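Local coordinates for protein phosphopantetheine adenylyltransferase (Archaeoglobus fulgidus, PDB 3DO8) that is predicted to transfer an adenylyl group reversibly from ATP to 4'-phosphopantetheine, giving dephospho-CoA and pyrophosphate in coenzyme A biosynthesis, at residues A[60-63]-A[67-70]; A[8-13]-A[52-57]; A[77-82]-A[104-109]; A[98-103]-A[115-120]. One frame throughout, in Å; residues are numbered along the deposited sequence.

Contact 1: A[60-63]-A[67-70]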
# COMPACT_ATOMS: atom_id res chain seq x y z
N ARG A 60 14.97 -6.84 -15.24
CA ARG A 60 15.16 -5.87 -16.31
C ARG A 60 14.18 -4.73 -16.21
O ARG A 60 14.49 -3.57 -16.53
CB ARG A 60 15.03 -6.51 -17.67
CG ARG A 60 16.17 -7.39 -18.01
CD ARG A 60 16.17 -7.68 -19.51
NE ARG A 60 17.07 -8.79 -19.81
CZ ARG A 60 16.68 -10.06 -19.97
NH1 ARG A 60 15.39 -10.38 -19.85
NH2 ARG A 60 17.59 -10.99 -20.22
N TYR A 61 12.96 -5.07 -15.81
CA TYR A 61 11.88 -4.06 -15.65
C TYR A 61 12.27 -3.07 -14.55
O TYR A 61 12.22 -1.84 -14.73
CB TYR A 61 10.53 -4.72 -15.35
CG TYR A 61 9.52 -3.68 -14.95
CD1 TYR A 61 8.92 -2.88 -15.91
CD2 TYR A 61 9.21 -3.44 -13.61
CE1 TYR A 61 8.07 -1.89 -15.57
CE2 TYR A 61 8.32 -2.43 -13.24
CZ TYR A 61 7.75 -1.66 -14.25
OH TYR A 61 6.88 -0.63 -13.99
N VAL A 62 12.66 -3.60 -13.39
CA VAL A 62 13.09 -2.75 -12.28
C VAL A 62 14.32 -1.89 -12.63
O VAL A 62 14.37 -0.70 -12.30
CB VAL A 62 13.28 -3.57 -11.00
CG1 VAL A 62 13.89 -2.69 -9.89
CG2 VAL A 62 11.90 -4.19 -10.59
N MET A 63 15.31 -2.47 -13.30
CA MET A 63 16.46 -1.69 -13.75
C MET A 63 16.02 -0.54 -14.65
O MET A 63 16.43 0.61 -14.45
CB MET A 63 17.48 -2.57 -14.47
CG MET A 63 18.72 -1.81 -14.96
SD MET A 63 19.71 -0.90 -13.67
CE MET A 63 20.24 -2.33 -13.19
N GLY A 67 16.27 1.99 -11.92
CA GLY A 67 17.72 2.20 -11.94
C GLY A 67 18.52 1.35 -10.98
O GLY A 67 19.68 1.67 -10.70
N PHE A 68 17.94 0.23 -10.49
CA PHE A 68 18.75 -0.77 -9.79
C PHE A 68 18.29 -2.19 -10.09
O PHE A 68 17.18 -2.40 -10.58
CB PHE A 68 18.76 -0.50 -8.29
CG PHE A 68 17.47 -0.77 -7.61
CD1 PHE A 68 17.27 -1.95 -6.91
CD2 PHE A 68 16.44 0.17 -7.61
CE1 PHE A 68 16.07 -2.19 -6.24
CE2 PHE A 68 15.23 -0.10 -6.94
CZ PHE A 68 15.09 -1.27 -6.23
N GLU A 69 19.19 -3.13 -9.85
CA GLU A 69 18.86 -4.54 -9.91
C GLU A 69 18.37 -5.03 -8.54
O GLU A 69 19.15 -5.06 -7.56
CB GLU A 69 20.10 -5.36 -10.26
CG GLU A 69 19.77 -6.84 -10.51
CD GLU A 69 21.03 -7.70 -10.61
OE1 GLU A 69 22.00 -7.23 -11.24
OE2 GLU A 69 21.05 -8.83 -10.06
N PRO A 70 17.09 -5.45 -8.44
CA PRO A 70 16.54 -5.87 -7.15
C PRO A 70 17.05 -7.24 -6.73
O PRO A 70 17.37 -8.06 -7.59
CB PRO A 70 15.03 -5.97 -7.43
CG PRO A 70 14.96 -6.32 -8.86
CD PRO A 70 16.12 -5.62 -9.54
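Val62 meets Phe68 and Pro70 chiefly through its CG1 methyl, where helix 51-66 ends and the chain turns back along it. CG1 of Val62 stands anti to the backbone nitrogen (chi1 174°), which carries it over one face of the Phe68 ring, 4.2 Å from the centroid and somewhat toward the rim: a CH-pi contact. The same methyl lies 3.7 Å from CD of Pro70, the valine branch pointing at the CD-CG side of the proline ring. With only a methyl group, an alanine in place of Pro70 would probably leave CB and CG1 of Val62 without the ring carbons they rest on and open a gap beside the helix.

Met63 behaves differently. Its chain, bent at chi2 and chi3, folds over the departing backbone, with SD near the Gly67-Phe68 peptide and CE 3.6 Å from Glu69 N. At the backbone, Gly67 N donates to Met63 O at 2.9 Å, from above the carbonyl plane, and more weakly to Val62 O. Val62 and Phe68 also rest on Ile24 of helix 14-27. Gly67, first residue after the helix, has positive phi (76°), which favours glycine: a glycine-terminated helix leading into strand 71-75, outermost in this chain's Rossmann-like sheet.

Contact 2: A[8-13]-A[52-57]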
# COMPACT_ATOMS: atom_id res chain seq x y z
N THR A 8 4.58 -14.88 -9.20
CA THR A 8 5.02 -15.69 -10.33
C THR A 8 5.44 -14.79 -11.49
O THR A 8 6.40 -15.08 -12.15
CB THR A 8 3.89 -16.66 -10.76
OG1 THR A 8 3.66 -17.60 -9.73
CG2 THR A 8 4.27 -17.38 -12.03
N PHE A 9 4.73 -13.68 -11.70
CA PHE A 9 5.10 -12.64 -12.68
C PHE A 9 5.08 -13.18 -14.10
O PHE A 9 5.98 -12.86 -14.91
CB PHE A 9 6.47 -12.00 -12.36
CG PHE A 9 6.54 -11.37 -11.00
CD1 PHE A 9 5.95 -10.14 -10.74
CD2 PHE A 9 7.19 -12.01 -9.95
CE1 PHE A 9 6.02 -9.55 -9.46
CE2 PHE A 9 7.22 -11.47 -8.69
CZ PHE A 9 6.65 -10.23 -8.43
N GLU A 10 4.05 -13.95 -14.43
CA GLU A 10 3.89 -14.45 -15.80
C GLU A 10 2.49 -14.20 -16.30
O GLU A 10 1.55 -14.82 -15.79
CB GLU A 10 4.22 -15.94 -15.92
CG GLU A 10 4.06 -16.46 -17.36
CD GLU A 10 4.32 -17.92 -17.51
OE1 GLU A 10 5.15 -18.47 -16.75
OE2 GLU A 10 3.67 -18.55 -18.39
N PRO A 11 2.33 -13.30 -17.27
CA PRO A 11 3.34 -12.35 -17.71
C PRO A 11 3.45 -11.24 -16.66
O PRO A 11 2.70 -11.23 -15.67
CB PRO A 11 2.76 -11.78 -18.99
CG PRO A 11 1.35 -11.81 -18.77
CD PRO A 11 1.04 -13.02 -17.93
N LEU A 12 4.41 -10.36 -16.86
CA LEU A 12 4.61 -9.22 -15.98
C LEU A 12 3.67 -8.11 -16.43
O LEU A 12 3.93 -7.43 -17.44
CB LEU A 12 6.06 -8.77 -16.04
CG LEU A 12 6.50 -7.67 -15.06
CD1 LEU A 12 5.76 -6.35 -15.18
CD2 LEU A 12 6.38 -8.12 -13.68
N HIS A 13 2.55 -7.94 -15.71
CA HIS A 13 1.46 -7.07 -16.15
C HIS A 13 1.34 -5.82 -15.31
O HIS A 13 2.14 -5.61 -14.37
CB HIS A 13 0.13 -7.84 -16.22
CG HIS A 13 -0.30 -8.47 -14.93
ND1 HIS A 13 -0.46 -7.76 -13.75
CD2 HIS A 13 -0.61 -9.76 -14.64
CE1 HIS A 13 -0.88 -8.59 -12.81
NE2 HIS A 13 -0.98 -9.80 -13.32
N ALA A 52 14.18 -18.75 -14.26
CA ALA A 52 15.26 -17.86 -14.66
C ALA A 52 14.77 -16.73 -15.58
O ALA A 52 15.23 -15.59 -15.47
CB ALA A 52 16.42 -18.66 -15.31
N ILE A 53 13.83 -17.06 -16.47
CA ILE A 53 13.32 -16.07 -17.42
C ILE A 53 12.41 -15.07 -16.70
O ILE A 53 12.51 -13.86 -16.90
CB ILE A 53 12.57 -16.75 -18.58
CG1 ILE A 53 13.55 -17.59 -19.42
CG2 ILE A 53 11.81 -15.75 -19.44
CD1 ILE A 53 14.62 -16.82 -20.11
N ARG A 54 11.52 -15.57 -15.84
CA ARG A 54 10.64 -14.71 -15.05
C ARG A 54 11.44 -13.76 -14.13
O ARG A 54 11.17 -12.56 -14.05
CB ARG A 54 9.61 -15.54 -14.28
CG ARG A 54 8.65 -16.26 -15.23
CD ARG A 54 7.61 -17.11 -14.52
NE ARG A 54 8.15 -18.33 -13.96
CZ ARG A 54 8.31 -18.60 -12.67
NH1 ARG A 54 8.01 -17.71 -11.73
NH2 ARG A 54 8.80 -19.79 -12.34
N ALA A 55 12.43 -14.31 -13.44
CA ALA A 55 13.31 -13.50 -12.59
C ALA A 55 14.02 -12.42 -13.40
O ALA A 55 14.07 -11.27 -12.99
CB ALA A 55 14.32 -14.38 -11.83
N GLU A 56 14.56 -12.78 -14.57
CA GLU A 56 15.23 -11.78 -15.42
C GLU A 56 14.28 -10.72 -15.94
O GLU A 56 14.62 -9.54 -16.02
CB GLU A 56 16.00 -12.45 -16.57
CG GLU A 56 17.29 -13.13 -16.16
CD GLU A 56 18.29 -12.18 -15.46
OE1 GLU A 56 18.50 -11.02 -15.94
OE2 GLU A 56 18.85 -12.59 -14.43
N ASN A 57 13.06 -11.13 -16.26
CA ASN A 57 12.05 -10.17 -16.69
C ASN A 57 11.78 -9.13 -15.62
O ASN A 57 11.69 -7.93 -15.90
CB ASN A 57 10.76 -10.85 -17.12
CG ASN A 57 10.91 -11.63 -18.43
OD1 ASN A 57 11.89 -11.42 -19.19
ND2 ASN A 57 9.95 -12.54 -18.71
O HOH W 1 7.56 -12.58 -17.01
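Thr8 and Arg54 are joined where the loop following the first strand of this nucleotidyltransferase fold faces helix 51-66; the loop leads into the HxGH signature that begins at His13 and, in relatives, contacts the ATP phosphates. Arg54 NH1 donates to Thr8 O at 3.1 Å, nearly straight (162°). The oxygen lies at the edge of the guanidinium, close to its plane, and receives the donor on a lone pair. The rest of the guanidinium is also engaged: NE donates to Leu49 O, while NH2 serves Thr36 O and forms a salt bridge with Asp38. A leucine in place of Arg54 would probably leave Asp38 without this counter-charge and the carbonyls of Thr8, Thr36 and Leu49 without these donors.

Glu10 comes close but bonds to others. Its OE1 is 4.1 Å from Arg54 NE, well out of the guanidinium plane, so charge attraction alone can act between them; Ser47 OG and Leu49 N hold OE1, and Val48 N holds OE2. Thr8 OG1 is hydrogen-bonded to Thr36 OG1. One turn further along the helix, at Asn57, the link is indirect: one water donates to Phe9 O at 2.6 Å and accepts from Asn57 ND2 at 2.9 Å.

Contact 3: A[77-82]-A[104-109]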
# COMPACT_ATOMS: atom_id res chain seq x y z
N ASN A 77 8.32 -22.48 -1.09
CA ASN A 77 7.21 -22.89 -0.25
C ASN A 77 6.26 -21.69 -0.17
O ASN A 77 6.64 -20.57 -0.54
CB ASN A 77 7.74 -23.35 1.12
CG ASN A 77 8.11 -22.18 2.02
OD1 ASN A 77 7.24 -21.56 2.61
ND2 ASN A 77 9.41 -21.89 2.15
N PRO A 78 5.02 -21.92 0.30
CA PRO A 78 4.01 -20.84 0.29
C PRO A 78 4.40 -19.56 1.03
O PRO A 78 3.91 -18.47 0.71
CB PRO A 78 2.81 -21.48 0.98
CG PRO A 78 2.97 -22.91 0.80
CD PRO A 78 4.47 -23.19 0.80
N TYR A 79 5.25 -19.68 2.03
CA TYR A 79 5.64 -18.56 2.85
C TYR A 79 6.88 -17.85 2.38
O TYR A 79 7.18 -16.76 2.88
CB TYR A 79 5.94 -19.02 4.27
CG TYR A 79 4.74 -19.58 4.96
CD1 TYR A 79 3.94 -18.78 5.76
CD2 TYR A 79 4.39 -20.91 4.80
CE1 TYR A 79 2.84 -19.30 6.38
CE2 TYR A 79 3.28 -21.43 5.41
CZ TYR A 79 2.50 -20.63 6.20
OH TYR A 79 1.42 -21.17 6.84
N GLY A 80 7.62 -18.48 1.48
CA GLY A 80 8.97 -17.99 1.16
C GLY A 80 9.76 -17.86 2.43
O GLY A 80 9.78 -18.79 3.24
N LYS A 81 10.37 -16.69 2.61
CA LYS A 81 11.16 -16.40 3.80
C LYS A 81 10.40 -15.64 4.89
O LYS A 81 10.97 -15.21 5.88
CB LYS A 81 12.39 -15.56 3.44
CG LYS A 81 13.41 -16.18 2.49
CD LYS A 81 14.63 -15.25 2.40
CE LYS A 81 14.32 -13.86 1.70
NZ LYS A 81 15.13 -12.69 2.25
N THR A 82 9.10 -15.47 4.71
CA THR A 82 8.37 -14.53 5.55
C THR A 82 8.07 -15.02 6.96
O THR A 82 7.58 -14.27 7.75
CB THR A 82 7.04 -14.11 4.90
OG1 THR A 82 6.21 -15.27 4.79
CG2 THR A 82 7.25 -13.43 3.54
N ASN A 104 0.95 -13.78 8.88
CA ASN A 104 0.97 -13.14 10.20
C ASN A 104 0.45 -14.08 11.29
O ASN A 104 0.95 -14.07 12.40
CB ASN A 104 0.19 -11.82 10.21
CG ASN A 104 1.07 -10.65 9.82
OD1 ASN A 104 2.32 -10.76 9.88
ND2 ASN A 104 0.45 -9.53 9.45
N GLN A 105 -0.52 -14.93 10.94
CA GLN A 105 -1.06 -15.90 11.93
C GLN A 105 0.04 -16.84 12.37
O GLN A 105 0.26 -17.06 13.59
CB GLN A 105 -2.23 -16.68 11.36
CG GLN A 105 -3.47 -15.86 11.25
CD GLN A 105 -4.56 -16.50 10.42
OE1 GLN A 105 -4.41 -17.61 9.90
NE2 GLN A 105 -5.68 -15.78 10.28
N LYS A 106 0.79 -17.34 11.38
CA LYS A 106 1.90 -18.26 11.68
C LYS A 106 3.05 -17.56 12.39
O LYS A 106 3.69 -18.14 13.27
CB LYS A 106 2.41 -18.97 10.44
CG LYS A 106 1.45 -19.97 9.90
CD LYS A 106 1.43 -21.18 10.81
CE LYS A 106 0.35 -22.10 10.46
NZ LYS A 106 0.30 -23.14 11.53
N ARG A 107 3.37 -16.34 11.98
CA ARG A 107 4.38 -15.58 12.71
C ARG A 107 3.98 -15.46 14.17
O ARG A 107 4.81 -15.67 15.07
CB ARG A 107 4.62 -14.22 12.07
CG ARG A 107 5.41 -14.32 10.78
CD ARG A 107 5.63 -12.99 10.12
NE ARG A 107 6.52 -12.10 10.89
CZ ARG A 107 7.84 -12.00 10.76
NH1 ARG A 107 8.51 -12.74 9.90
NH2 ARG A 107 8.51 -11.11 11.50
N GLU A 108 2.72 -15.14 14.43
CA GLU A 108 2.30 -15.01 15.84
C GLU A 108 2.47 -16.34 16.57
O GLU A 108 2.91 -16.37 17.72
CB GLU A 108 0.88 -14.48 15.97
CG GLU A 108 0.50 -14.21 17.44
CD GLU A 108 -0.79 -13.41 17.59
OE1 GLU A 108 -1.52 -13.25 16.62
OE2 GLU A 108 -1.07 -12.95 18.73
N GLU A 109 2.11 -17.44 15.92
CA GLU A 109 2.25 -18.76 16.55
C GLU A 109 3.71 -19.11 16.85
O GLU A 109 4.00 -19.80 17.85
CB GLU A 109 1.66 -19.85 15.66
CG GLU A 109 0.16 -19.77 15.50
CD GLU A 109 -0.40 -20.84 14.60
OE1 GLU A 109 0.30 -21.85 14.30
OE2 GLU A 109 -1.59 -20.70 14.20
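Tyr79 and Lys106 lean across each other at a slant, the phenol end of the ring against the aliphatic part of the lysine. The closest approach is Tyr79 OH to Lys106 CG, 3.3 Å, with the ring carbon CE1 3.8 Å from the same CG. Lys106 bends at chi2 (-73°), so that its outer carbons run past the hydroxyl and its ammonium reaches forward along its own helix to a salt bridge, NZ to Glu109 OE1 at 3.1 Å.

Arg107 approaches the loop differently, through its guanidinium edge. A bend at chi3 (67°) swings the group toward Thr82, and NH1 donates to Thr82 O at 2.8 Å. The oxygen lies near the guanidinium plane, whereas the donor sits above the carbonyl plane. Val85 O also accepts from NH1, Arg113 O from NE, and Asp86 forms a salt bridge with NH2.

The receiving loop is braced from within by a type I turn, Asn77 to Gly80, overlapped by a type II' turn, Tyr79 to Thr82. Asn77 OD1 takes Tyr79 N in an Asx turn, and Tyr79 O is gripped by both Thr82 N and Thr82 OG1, the latter at 2.6 Å. Tyr79 also packs on Met99 and Ile103, so the connection between strands 71-75 and 89-92 is laid against helix 97-110.

Contact 4: A[98-103]-A[115-120]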
# COMPACT_ATOMS: atom_id res chain seq x y z
N GLU A 98 -5.05 -13.16 1.31
CA GLU A 98 -5.38 -14.20 2.27
C GLU A 98 -4.10 -14.87 2.77
O GLU A 98 -3.99 -15.20 3.97
CB GLU A 98 -6.34 -15.22 1.67
CG GLU A 98 -7.75 -14.65 1.57
CD GLU A 98 -8.69 -15.50 0.71
OE1 GLU A 98 -8.46 -15.60 -0.51
OE2 GLU A 98 -9.65 -16.05 1.27
N MET A 99 -3.12 -15.06 1.89
CA MET A 99 -1.88 -15.71 2.28
C MET A 99 -1.11 -14.79 3.23
O MET A 99 -0.48 -15.27 4.19
CB MET A 99 -1.02 -16.12 1.10
CG MET A 99 0.26 -16.88 1.49
SD MET A 99 -0.03 -18.58 2.10
CE MET A 99 1.29 -18.76 3.32
N ALA A 100 -1.16 -13.48 2.99
CA ALA A 100 -0.55 -12.52 3.93
C ALA A 100 -1.13 -12.64 5.34
O ALA A 100 -0.42 -12.60 6.33
CB ALA A 100 -0.76 -11.11 3.45
N LEU A 101 -2.45 -12.75 5.43
CA LEU A 101 -3.05 -12.93 6.75
C LEU A 101 -2.55 -14.21 7.41
O LEU A 101 -2.27 -14.23 8.60
CB LEU A 101 -4.57 -12.95 6.67
CG LEU A 101 -5.19 -11.63 6.17
CD1 LEU A 101 -6.69 -11.87 5.94
CD2 LEU A 101 -4.92 -10.45 7.11
N LYS A 102 -2.43 -15.26 6.61
CA LYS A 102 -1.90 -16.56 7.09
C LYS A 102 -0.44 -16.44 7.59
O LYS A 102 -0.06 -17.02 8.64
CB LYS A 102 -2.04 -17.64 6.01
CG LYS A 102 -1.53 -19.01 6.38
CD LYS A 102 -2.38 -19.64 7.43
CE LYS A 102 -2.23 -21.16 7.43
NZ LYS A 102 -3.17 -21.75 8.40
N ILE A 103 0.35 -15.72 6.82
CA ILE A 103 1.74 -15.41 7.21
C ILE A 103 1.78 -14.79 8.63
O ILE A 103 2.54 -15.24 9.48
CB ILE A 103 2.45 -14.55 6.16
CG1 ILE A 103 2.78 -15.39 4.89
CG2 ILE A 103 3.70 -13.91 6.75
CD1 ILE A 103 3.07 -14.59 3.60
N ILE A 115 4.07 -8.53 10.54
CA ILE A 115 4.46 -7.62 9.45
C ILE A 115 3.25 -6.76 9.09
O ILE A 115 2.12 -7.25 9.07
CB ILE A 115 4.89 -8.44 8.20
CG1 ILE A 115 5.99 -9.49 8.52
CG2 ILE A 115 5.33 -7.51 7.05
CD1 ILE A 115 6.19 -10.48 7.43
N THR A 116 3.47 -5.49 8.77
CA THR A 116 2.36 -4.64 8.29
C THR A 116 2.01 -5.02 6.85
O THR A 116 2.84 -4.88 5.96
CB THR A 116 2.69 -3.15 8.40
OG1 THR A 116 2.88 -2.83 9.78
CG2 THR A 116 1.53 -2.31 7.87
N ILE A 117 0.77 -5.46 6.64
CA ILE A 117 0.31 -5.84 5.32
C ILE A 117 -0.19 -4.61 4.58
O ILE A 117 -1.04 -3.83 5.11
CB ILE A 117 -0.79 -6.92 5.37
CG1 ILE A 117 -0.26 -8.19 6.09
CG2 ILE A 117 -1.32 -7.27 3.98
CD1 ILE A 117 -1.32 -9.23 6.42
N VAL A 118 0.31 -4.49 3.36
CA VAL A 118 -0.06 -3.40 2.45
C VAL A 118 -0.71 -4.03 1.22
O VAL A 118 -0.04 -4.65 0.40
CB VAL A 118 1.18 -2.53 2.07
CG1 VAL A 118 0.76 -1.41 1.08
CG2 VAL A 118 1.86 -2.02 3.36
N LYS A 119 -2.04 -3.94 1.14
CA LYS A 119 -2.78 -4.58 0.08
C LYS A 119 -3.02 -3.57 -1.01
O LYS A 119 -3.65 -2.53 -0.79
CB LYS A 119 -4.13 -5.07 0.59
CG LYS A 119 -4.93 -5.84 -0.43
CD LYS A 119 -6.32 -6.06 0.11
CE LYS A 119 -7.18 -6.85 -0.85
NZ LYS A 119 -8.51 -6.17 -1.06
N VAL A 120 -2.53 -3.87 -2.18
CA VAL A 120 -2.70 -2.97 -3.33
C VAL A 120 -3.80 -3.57 -4.19
O VAL A 120 -3.66 -4.68 -4.72
CB VAL A 120 -1.40 -2.88 -4.11
CG1 VAL A 120 -1.53 -1.99 -5.37
CG2 VAL A 120 -0.25 -2.43 -3.15
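Ala100 and Ile117 form the centre of an apolar contact between helix 97-110 and strand 116-121. The tip of the isoleucine does most of the touching: its CD1 lies 3.6 Å from Ala100 CB and 3.5 Å from Ala100 O, while the other branch, CG2, rests against the same CB at 3.9 Å. CG1 of Ile117 is anti to the carbonyl carbon (chi1 -59°), and with chi2 extended the chain brings CD1 against the helix backbone. There Leu101 meets it from the side, the two side chains crossing at about a right angle with CD2 and CD1 3.9 Å apart. A looser apolar pair, Ile103 CG2 with Ile115 CD1, continues the seam one helical turn on.

Polar interactions belong to the surroundings. Backbone hydrogen bonds tie Thr116 and Val118 to Leu90 of the adjacent parallel strand 89-92. On the strand's other flank Lys119 pairs antiparallel with a strand of the second subunit, carrying the sheet across the interface, and Leu101 packs on Asp121 of that subunit. Small alanine against branched isoleucine is thus a worked example of how a helix docks on the sheet within a beta-alpha-beta unit, here strand 89-92, helix 97-110 and strand 116-121.

How the contacts relate
From the N terminus, strand 3-7 leads into the loop of contact 2, which closes the first long excursion of the chain when helix 51-66 returns to it. Contact 1 follows in series on the same helix, a short closure at its far end. The second half is organised differently: contacts 3 and 4 cross, their segments alternating along the chain, and share helix 97-110; contact 4 uses its residues 98-103 and contact 3 its residues 104-109, though Tyr79 also reaches the earlier turns. They touch directly, Asn104 ND2 lying 2.9 Å from Ile115 O, a probable hydrogen bond. The two pairs lie on opposite sides of the chain's centre, with contacts 1 and 3 about 27 Å apart between centres.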